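Local coordinates for uncharacterized protein (PDB 4K61) that is of unknown function but belongs to the DUF2874 family of putative beta-lactamase-inhibitor-like, PepSY-like proteins, at residues 113-116 and 120-123; 85-90 and 132-137. One frame throughout, in Å; residues are numbered along the deposited sequence. Where two conformers were deposited one is given.

Contact 1: residues 113-116 and 120-123; sequences ILFT and EIIR
Leu114 and Arg123 form an antiparallel hydrogen-bonded pair, and the backbone bonds around them define a bulged hairpin. Leu114 N donates to Arg123 O at 2.9 Å with an N-H...O angle of 179°, while Ile122 N returns a bond to Leu114 O. One residue further on the partner of Phe115 is Ile121 rather than Ile122; this register shift of one is a beta bulge on 120-123. Beyond it Thr116 N binds Glu120 O at 2.9 Å, closing the end near the turn.

Side-chain polar contact is confined to that end. Thr116 OG1 donates to Glu120 OE1 at 2.7 Å, meeting the carboxylate on its anti side and 34° out of plane; Thr118 OG1, in the turn, holds the same OE1 more strongly. Glu120 bends at chi2 (87°), which folds the carboxylate back to the threonine.

Phe115 and Ile121 lie side by side on one face of the sheet, CE2 of the ring meeting Ile121 CG1 at 3.4 Å; Leu114 and Arg123 share the other. Leu114 CB touches Ile122 CG1 at 3.8 Å, and Thr116 CG2 meets Ile122 CG2 at 3.5 Å.

Strand 121-126 is the outermost strand of the sheet within the chain; strand 110-115 is bonded on its other side to strand 97-103, and helix 67-75 packs on Phe115 through Val69, Ala72 and Phe73.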
loop_
_atom_site.group_PDB
_atom_site.type_symbol
_atom_site.label_atom_id
_atom_site.label_comp_id
_atom_site.label_asym_id
_atom_site.label_seq_id
_atom_site.Cartn_x
_atom_site.Cartn_y
_atom_site.Cartn_z
ATOM N N ILE A 113 -3.910 -7.227 -7.670
ATOM C CA ILE A 113 -3.015 -7.251 -8.832
ATOM C C ILE A 113 -1.923 -6.201 -8.629
ATOM O O ILE A 113 -2.215 -5.024 -8.335
ATOM C CB ILE A 113 -3.815 -6.946 -10.133
ATOM C CG1 ILE A 113 -5.078 -7.821 -10.254
ATOM C CG2 ILE A 113 -2.937 -7.162 -11.355
ATOM C CD1 ILE A 113 -6.356 -7.116 -9.862
ATOM N N LEU A 114 -0.668 -6.624 -8.802
ATOM C CA LEU A 114 0.498 -5.764 -8.633
ATOM C C LEU A 114 1.067 -5.425 -10.003
ATOM O O LEU A 114 1.360 -6.308 -10.777
ATOM C CB LEU A 114 1.533 -6.430 -7.771
ATOM C CG LEU A 114 1.068 -6.957 -6.422
ATOM C CD1 LEU A 114 2.278 -7.501 -5.664
ATOM C CD2 LEU A 114 0.341 -5.887 -5.616
ATOM N N PHE A 115 1.134 -4.120 -10.281
ATOM C CA PHE A 115 1.647 -3.595 -11.515
ATOM C C PHE A 115 2.949 -2.831 -11.265
ATOM O O PHE A 115 3.074 -2.111 -10.258
ATOM C CB PHE A 115 0.671 -2.584 -12.104
ATOM C CG PHE A 115 -0.643 -3.149 -12.531
ATOM C CD1 PHE A 115 -1.705 -3.233 -11.645
ATOM C CD2 PHE A 115 -0.832 -3.569 -13.845
ATOM C CE1 PHE A 115 -2.943 -3.700 -12.072
ATOM C CE2 PHE A 115 -2.035 -4.074 -14.260
ATOM C CZ PHE A 115 -3.101 -4.135 -13.387
ATOM N N THR A 116 3.894 -2.910 -12.195
ATOM C CA THR A 116 4.986 -1.955 -12.221
ATOM C C THR A 116 4.422 -0.593 -12.680
ATOM O O THR A 116 3.312 -0.529 -13.220
ATOM C CB THR A 116 6.082 -2.358 -13.224
ATOM O OG1 THR A 116 5.555 -2.325 -14.551
ATOM C CG2 THR A 116 6.581 -3.754 -12.919
ATOM N N GLU A 120 3.302 -3.427 -16.320
ATOM C CA GLU A 120 3.488 -4.860 -16.402
ATOM C C GLU A 120 2.910 -5.483 -15.135
ATOM O O GLU A 120 3.130 -4.983 -14.046
ATOM C CB GLU A 120 4.950 -5.199 -16.570
ATOM C CG GLU A 120 5.450 -4.818 -17.967
ATOM C CD GLU A 120 5.917 -3.387 -18.067
ATOM O OE1 GLU A 120 6.388 -2.847 -17.044
ATOM O OE2 GLU A 120 5.860 -2.813 -19.197
ATOM N N ILE A 121 2.171 -6.571 -15.295
ATOM C CA ILE A 121 1.652 -7.285 -14.146
ATOM C C ILE A 121 2.734 -8.191 -13.605
ATOM O O ILE A 121 3.195 -9.065 -14.324
ATOM C CB ILE A 121 0.436 -8.114 -14.514
ATOM C CG1 ILE A 121 -0.711 -7.172 -14.927
ATOM C CG2 ILE A 121 -0.009 -8.958 -13.319
ATOM C CD1 ILE A 121 -1.882 -7.890 -15.530
ATOM N N ILE A 122 3.097 -8.031 -12.330
ATOM C CA ILE A 122 4.118 -8.857 -11.733
ATOM C C ILE A 122 3.551 -9.979 -10.845
ATOM O O ILE A 122 4.196 -10.992 -10.643
ATOM C CB ILE A 122 5.188 -8.023 -11.003
ATOM C CG1 ILE A 122 4.592 -7.161 -9.922
ATOM C CG2 ILE A 122 5.911 -7.108 -12.010
ATOM C CD1 ILE A 122 5.584 -6.163 -9.333
ATOM N N ARG A 123 2.311 -9.817 -10.385
ATOM C CA ARG A 123 1.686 -10.828 -9.536
ATOM C C ARG A 123 0.186 -10.531 -9.444
ATOM O O ARG A 123 -0.248 -9.366 -9.512
ATOM C CB ARG A 123 2.305 -10.782 -8.147
ATOM C CG ARG A 123 2.061 -12.008 -7.289
ATOM C CD ARG A 123 2.781 -11.849 -5.969
ATOM N NE ARG A 123 3.016 -13.108 -5.307
ATOM C CZ ARG A 123 3.616 -13.244 -4.128
ATOM N NH1 ARG A 123 4.030 -12.162 -3.454
ATOM N NH2 ARG A 123 3.793 -14.459 -3.618
#

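Contact 2: residues 85-90 and 132-137; sequences NVTWVQ and NPLGAA
Leu134 lays its CD1 methyl over the polar pair of Asn85 and Thr87, and that one methyl makes every close contact between the two segments. It lies 3.4 Å from Thr87 OG1 and 3.6 Å from Asn85 ND2. The leucine and threonine side chains reach toward each other tip to tip, whereas the asparagine crosses the leucine at a slant. No hydrogen bond joins 85-90 to 132-137, and the two summed surfaces bury just 113 Å², so the meeting is a small van der Waals touch.

Asn85 ND2 and Thr87 OG1 lie 2.5 Å apart, too close for the bond between them to be taken at face value. With CG anti to the backbone N (chi1 -175°), the amide of Asn85 runs along the strand to its neighbour two residues on, and Asn85 and Thr87 both leave the strand on the side of Leu134.

Leu134 is presented by a type I beta turn from Asn132 to Gly135, in which Gly135 N bonds to Asn132 O at 2.8 Å. Leu134 O also accepts a bond from Gln56 NE2, tying the turn to strand 52-58.

Strand 82-90 runs between strands 52-58 and 97-103 in the antiparallel sheet. Leu134 further touches Ala99 of strand 97-103 and Phe139 of helix 136-139, placing the C-terminal segment against the face of the sheet that carries Asn85, Thr87 and Val89.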
loop_
_atom_site.group_PDB
_atom_site.type_symbol
_atom_site.label_atom_id
_atom_site.label_comp_id
_atom_site.label_asym_id
_atom_site.label_seq_id
_atom_site.Cartn_x
_atom_site.Cartn_y
_atom_site.Cartn_z
ATOM N N ASN A 85 -9.723 -0.796 -4.146
ATOM C CA ASN A 85 -8.589 -0.107 -3.546
ATOM C C ASN A 85 -7.499 0.073 -4.576
ATOM O O ASN A 85 -7.324 -0.771 -5.462
ATOM C CB ASN A 85 -8.072 -0.831 -2.311
ATOM C CG ASN A 85 -6.946 -0.059 -1.580
ATOM O OD1 ASN A 85 -7.180 0.725 -0.660
ATOM N ND2 ASN A 85 -5.707 -0.293 -2.005
ATOM N N VAL A 86 -6.827 1.223 -4.498
ATOM C CA VAL A 86 -5.665 1.518 -5.342
ATOM C C VAL A 86 -4.594 2.141 -4.437
ATOM O O VAL A 86 -4.861 3.134 -3.763
ATOM C CB VAL A 86 -5.996 2.490 -6.488
ATOM C CG1 VAL A 86 -4.773 2.736 -7.339
ATOM C CG2 VAL A 86 -7.122 1.904 -7.331
ATOM N N THR A 87 -3.425 1.509 -4.411
ATOM C CA THR A 87 -2.356 1.881 -3.500
ATOM C C THR A 87 -1.054 2.015 -4.281
ATOM O O THR A 87 -0.690 1.143 -5.085
ATOM C CB THR A 87 -2.216 0.834 -2.385
ATOM O OG1 THR A 87 -3.463 0.717 -1.711
ATOM C CG2 THR A 87 -1.163 1.213 -1.371
ATOM N N TRP A 88 -0.361 3.130 -4.050
ATOM C CA TRP A 88 0.996 3.328 -4.516
ATOM C C TRP A 88 1.989 2.889 -3.468
ATOM O O TRP A 88 2.040 3.439 -2.372
ATOM C CB TRP A 88 1.188 4.816 -4.848
ATOM C CG TRP A 88 2.492 5.273 -5.372
ATOM C CD1 TRP A 88 3.263 6.295 -4.880
ATOM C CD2 TRP A 88 3.153 4.808 -6.547
ATOM N NE1 TRP A 88 4.369 6.487 -5.661
ATOM C CE2 TRP A 88 4.339 5.586 -6.693
ATOM C CE3 TRP A 88 2.864 3.813 -7.494
ATOM C CZ2 TRP A 88 5.219 5.404 -7.739
ATOM C CZ3 TRP A 88 3.779 3.620 -8.543
ATOM C CH2 TRP A 88 4.924 4.431 -8.658
ATOM N N VAL A 89 2.734 1.843 -3.790
ATOM C CA VAL A 89 3.630 1.200 -2.848
ATOM C C VAL A 89 5.070 1.543 -3.223
ATOM O O VAL A 89 5.555 1.235 -4.340
ATOM C CB VAL A 89 3.454 -0.326 -2.881
ATOM C CG1 VAL A 89 4.311 -0.971 -1.807
ATOM C CG2 VAL A 89 2.004 -0.726 -2.732
ATOM N N GLN A 90 5.781 2.122 -2.263
ATOM C CA GLN A 90 7.167 2.530 -2.459
ATOM C C GLN A 90 8.079 1.907 -1.400
ATOM O O GLN A 90 7.641 1.520 -0.283
ATOM C CB GLN A 90 7.263 4.053 -2.384
ATOM C CG GLN A 90 6.465 4.805 -3.451
ATOM C CD GLN A 90 6.516 6.313 -3.224
ATOM O OE1 GLN A 90 5.738 6.862 -2.453
ATOM N NE2 GLN A 90 7.465 6.962 -3.849
ATOM N N ASN A 132 -4.983 -9.200 5.747
ATOM C CA ASN A 132 -4.309 -7.898 5.586
ATOM C C ASN A 132 -3.493 -7.889 4.294
ATOM O O ASN A 132 -2.264 -7.924 4.323
ATOM C CB ASN A 132 -3.437 -7.633 6.819
ATOM C CG ASN A 132 -2.836 -6.238 6.835
ATOM O OD1 ASN A 132 -3.399 -5.289 6.281
ATOM N ND2 ASN A 132 -1.688 -6.107 7.485
ATOM N N PRO A 133 -4.188 -7.901 3.147
ATOM C CA PRO A 133 -3.526 -8.098 1.842
ATOM C C PRO A 133 -2.471 -7.046 1.451
ATOM O O PRO A 133 -1.543 -7.377 0.696
ATOM C CB PRO A 133 -4.683 -8.097 0.849
ATOM C CG PRO A 133 -5.806 -7.439 1.542
ATOM C CD PRO A 133 -5.634 -7.681 3.005
ATOM N N LEU A 134 -2.586 -5.833 1.981
ATOM C CA LEU A 134 -1.536 -4.811 1.766
ATOM C C LEU A 134 -0.507 -4.773 2.876
ATOM O O LEU A 134 0.421 -3.960 2.847
ATOM C CB LEU A 134 -2.144 -3.418 1.632
ATOM C CG LEU A 134 -2.897 -3.212 0.329
ATOM C CD1 LEU A 134 -3.673 -1.926 0.429
ATOM C CD2 LEU A 134 -1.947 -3.219 -0.858
ATOM N N GLY A 135 -0.619 -5.703 3.823
ATOM C CA GLY A 135 0.359 -5.817 4.875
ATOM C C GLY A 135 1.730 -6.228 4.399
ATOM O O GLY A 135 1.939 -6.624 3.258
ATOM N N ALA A 136 2.663 -6.197 5.342
ATOM C CA ALA A 136 4.084 -6.466 5.099
ATOM C C ALA A 136 4.401 -7.831 4.456
ATOM O O ALA A 136 5.382 -7.966 3.700
ATOM C CB ALA A 136 4.825 -6.342 6.427
ATOM N N ALA A 137 3.605 -8.842 4.789
ATOM C CA ALA A 137 3.836 -10.211 4.302
ATOM C C ALA A 137 3.787 -10.287 2.768
ATOM O O ALA A 137 4.492 -11.094 2.157
ATOM C CB ALA A 137 2.813 -11.155 4.913
#

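How the contacts relate
Both contacts reach the same eight-stranded antiparallel sheet, with centres 12 Å apart and nearest atoms about 6 Å apart, so they do not touch. Contact 1 pairs the last two strands, 110-115 and 121-126, at one edge; contact 2 sets the C-terminal turn on strand 82-90, nearer the middle. Strand 97-103 spans the interval, bonding to strand 82-90 on one side and to strand 110-115 on the other. In chain order 85-90 comes first, then the whole hairpin of contact 1, then 132-137. The chain thus builds the sheet out to its edge strand and returns to pack its C-terminal end against a strand laid down earlier.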